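PDB 6CTH: concanavalin A-like lectin protein kinase family protein from Theobroma cacao, which probably transfers phosphate from ATP to protein substrates, as a lectin-receptor-type plant kinase. Local coordinates for residues 260-265 and 285-290. Numbering follows the deposited sequence.
Sequences ECLVMV and QVLNFE
In the C-terminal lobe of the protein kinase fold, helix 256-269 packs against the last turn of helix 280-287 and the Schellman motif that ends it. C261 lies at the middle of the contact. Its SG, anti to the backbone N (chi1 -172°), comes within 3.3 Å of V286 O, while V286 CG1 lies 3.8 Å from the same sulfur. The F289 ring adds a sulfur-aromatic contact, its centroid 4.6 Å from C261 SG and the approach oblique, 37° off the ring normal. One turn along, V265 CG2 meets V286 CG1 at 3.6 Å, the two valine side chains running antiparallel alongside one another. The L287 side chain lies nearly perpendicular to that of V265 and puts CD2 3.9 Å from V265 CG2; L262 CD1 is a looser neighbour of L287 CD2, 4.4 Å away. Further out, Y116 of helix 112-132 touches C261 and hydrogen-bonds through OH to L287 O, and K257 makes a cation-pi contact with F289. As C-prime residue F289 has positive phi (58°), which probably helps place its ring; E290 N is hydrogen-bonded to Q285 O and F289 N to V286 O at 3.0 Å, the carbonyl oxygen that C261 SG approaches.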
ATOM      1  N   GLU A 260       2.731  12.561 -16.793  1.00 42.76           N
ATOM      2  CA  GLU A 260       2.903  13.858 -16.204  1.00 43.46           C
ATOM      3  C   GLU A 260       1.978  14.031 -15.024  1.00 42.25           C
ATOM      4  O   GLU A 260       2.365  14.546 -13.975  1.00 41.39           O
ATOM      5  CB  GLU A 260       2.589  14.966 -17.243  1.00 46.62           C
ATOM      6  CG  GLU A 260       2.769  16.374 -16.722  1.00 48.59           C
ATOM      7  CD  GLU A 260       2.555  17.416 -17.823  1.00 51.09           C
ATOM      8  OE1 GLU A 260       1.454  17.440 -18.397  1.00 52.23           O
ATOM      9  OE2 GLU A 260       3.522  18.126 -18.117  1.00 55.43           O
ATOM     10  N   CYS A 261       0.737  13.624 -15.228  1.00 40.71           N
ATOM     11  CA  CYS A 261      -0.279  13.809 -14.216  1.00 40.28           C
ATOM     12  C   CYS A 261       0.064  13.006 -12.978  1.00 38.97           C
ATOM     13  O   CYS A 261      -0.021  13.523 -11.872  1.00 38.89           O
ATOM     14  CB  CYS A 261      -1.618  13.388 -14.759  1.00 40.41           C
ATOM     15  SG  CYS A 261      -2.944  13.803 -13.617  1.00 40.75           S
ATOM     16  N   LEU A 262       0.458  11.761 -13.188  1.00 38.56           N
ATOM     17  CA  LEU A 262       0.859  10.872 -12.088  1.00 37.89           C
ATOM     18  C   LEU A 262       2.027  11.426 -11.324  1.00 37.56           C
ATOM     19  O   LEU A 262       2.005  11.439 -10.106  1.00 37.32           O
ATOM     20  CB  LEU A 262       1.142   9.450 -12.582  1.00 37.49           C
ATOM     21  CG  LEU A 262       1.451   8.400 -11.498  1.00 36.92           C
ATOM     22  CD1 LEU A 262       0.351   8.315 -10.460  1.00 37.69           C
ATOM     23  CD2 LEU A 262       1.642   7.022 -12.109  1.00 36.68           C
ATOM     24  N   VAL A 263       3.055  11.909 -12.030  1.00 37.28           N
ATOM     25  CA  VAL A 263       4.216  12.467 -11.354  1.00 36.89           C
ATOM     26  C   VAL A 263       3.870  13.711 -10.570  1.00 37.12           C
ATOM     27  O   VAL A 263       4.293  13.847  -9.442  1.00 36.09           O
ATOM     28  CB  VAL A 263       5.370  12.754 -12.364  1.00 37.63           C
ATOM     29  CG1 VAL A 263       6.465  13.591 -11.738  1.00 38.33           C
ATOM     30  CG2 VAL A 263       5.961  11.447 -12.861  1.00 37.22           C
ATOM     31  N   MET A 264       3.127  14.645 -11.165  1.00 38.34           N
ATOM     32  CA  MET A 264       2.810  15.868 -10.447  1.00 39.90           C
ATOM     33  C   MET A 264       1.887  15.619  -9.243  1.00 37.84           C
ATOM     34  O   MET A 264       2.047  16.244  -8.193  1.00 37.68           O
ATOM     35  CB  MET A 264       2.285  16.984 -11.399  1.00 42.96           C
ATOM     36  CG  MET A 264       3.404  17.638 -12.258  1.00 46.11           C
ATOM     37  SD  MET A 264       2.520  18.600 -13.494  1.00 55.16           S
ATOM     38  CE  MET A 264       2.360  20.119 -12.561  1.00 54.19           C
ATOM     39  N   VAL A 265       0.927  14.713  -9.386  1.00 37.48           N
ATOM     40  CA  VAL A 265       0.088  14.279  -8.254  1.00 36.33           C
ATOM     41  C   VAL A 265       0.971  13.650  -7.174  1.00 34.66           C
ATOM     42  O   VAL A 265       0.828  13.965  -6.008  1.00 34.39           O
ATOM     43  CB  VAL A 265      -0.998  13.293  -8.741  1.00 36.48           C
ATOM     44  CG1 VAL A 265      -1.575  12.460  -7.610  1.00 36.98           C
ATOM     45  CG2 VAL A 265      -2.072  14.066  -9.509  1.00 37.40           C
ATOM     46  N   GLN A 285      -9.808  13.808  -8.669  1.00 36.48           N
ATOM     47  CA  GLN A 285     -10.268  14.772  -9.678  1.00 39.70           C
ATOM     48  C   GLN A 285      -9.123  15.070 -10.682  1.00 39.59           C
ATOM     49  O   GLN A 285      -9.338  15.071 -11.900  1.00 40.52           O
ATOM     50  CB  GLN A 285     -10.727  16.107  -9.026  1.00 42.50           C
ATOM     51  CG  GLN A 285     -11.922  16.073  -8.082  1.00 45.33           C
ATOM     52  CD  GLN A 285     -12.000  17.350  -7.156  1.00 50.64           C
ATOM     53  OE1 GLN A 285     -12.539  17.320  -6.036  1.00 54.24           O
ATOM     54  NE2 GLN A 285     -11.449  18.490  -7.653  1.00 54.71           N
ATOM     55  N   VAL A 286      -7.902  15.290 -10.173  1.00 38.39           N
ATOM     56  CA  VAL A 286      -6.755  15.602 -11.030  1.00 38.22           C
ATOM     57  C   VAL A 286      -6.350  14.414 -11.908  1.00 38.41           C
ATOM     58  O   VAL A 286      -6.062  14.591 -13.106  1.00 38.71           O
ATOM     59  CB  VAL A 286      -5.575  16.139 -10.217  1.00 38.25           C
ATOM     60  CG1 VAL A 286      -4.334  16.327 -11.084  1.00 38.84           C
ATOM     61  CG2 VAL A 286      -5.963  17.447  -9.555  1.00 38.99           C
ATOM     62  N   LEU A 287      -6.278  13.214 -11.314  1.00 37.20           N
ATOM     63  CA  LEU A 287      -5.996  11.994 -12.067  1.00 37.84           C
ATOM     64  C   LEU A 287      -6.980  11.726 -13.212  1.00 39.47           C
ATOM     65  O   LEU A 287      -6.579  11.131 -14.243  1.00 40.29           O
ATOM     66  CB  LEU A 287      -5.974  10.746 -11.126  1.00 36.99           C
ATOM     67  CG  LEU A 287      -4.747  10.737 -10.205  1.00 36.64           C
ATOM     68  CD1 LEU A 287      -4.906   9.641  -9.180  1.00 35.68           C
ATOM     69  CD2 LEU A 287      -3.380  10.651 -10.910  1.00 37.19           C
ATOM     70  N   ASN A 288      -8.238  12.140 -13.028  1.00 40.18           N
ATOM     71  CA  ASN A 288      -9.279  11.999 -14.061  1.00 41.79           C
ATOM     72  C   ASN A 288      -9.433  13.236 -14.923  1.00 42.58           C
ATOM     73  O   ASN A 288     -10.418  13.345 -15.666  1.00 47.12           O
ATOM     74  CB  ASN A 288     -10.616  11.636 -13.412  1.00 42.47           C
ATOM     75  CG  ASN A 288     -10.593  10.258 -12.812  1.00 43.25           C
ATOM     76  OD1 ASN A 288     -10.362  10.084 -11.613  1.00 45.08           O
ATOM     77  ND2 ASN A 288     -10.733   9.259 -13.654  1.00 44.95           N
ATOM     78  N   PHE A 289      -8.517  14.192 -14.797  1.00 43.44           N
ATOM     79  CA  PHE A 289      -8.489  15.387 -15.631  1.00 45.09           C
ATOM     80  C   PHE A 289      -9.793  16.176 -15.525  1.00 47.44           C
ATOM     81  O   PHE A 289     -10.231  16.796 -16.505  1.00 48.40           O
ATOM     82  CB  PHE A 289      -8.177  15.002 -17.080  1.00 46.67           C
ATOM     83  CG  PHE A 289      -6.868  14.283 -17.240  1.00 47.26           C
ATOM     84  CD1 PHE A 289      -5.666  14.982 -17.138  1.00 48.42           C
ATOM     85  CD2 PHE A 289      -6.838  12.911 -17.490  1.00 47.24           C
ATOM     86  CE1 PHE A 289      -4.445  14.318 -17.273  1.00 48.41           C
ATOM     87  CE2 PHE A 289      -5.636  12.241 -17.620  1.00 46.45           C
ATOM     88  CZ  PHE A 289      -4.441  12.943 -17.507  1.00 47.75           C
ATOM     89  N   GLU A 290     -10.387  16.168 -14.334  1.00 46.32           N
ATOM     90  CA  GLU A 290     -11.568  16.949 -14.011  1.00 47.14           C
ATOM     91  C   GLU A 290     -11.202  18.222 -13.240  1.00 47.99           C
ATOM     92  O   GLU A 290     -12.085  19.053 -12.945  1.00 49.01           O
ATOM     93  CB  GLU A 290     -12.568  16.087 -13.206  1.00 48.20           C
ATOM     94  CG  GLU A 290     -13.087  14.873 -13.965  1.00 50.14           C
ATOM     95  CD  GLU A 290     -14.087  14.001 -13.174  1.00 54.81           C
ATOM     96  OE1 GLU A 290     -14.898  14.518 -12.368  1.00 60.83           O
ATOM     97  OE2 GLU A 290     -14.108  12.775 -13.383  1.00 57.18           O
TER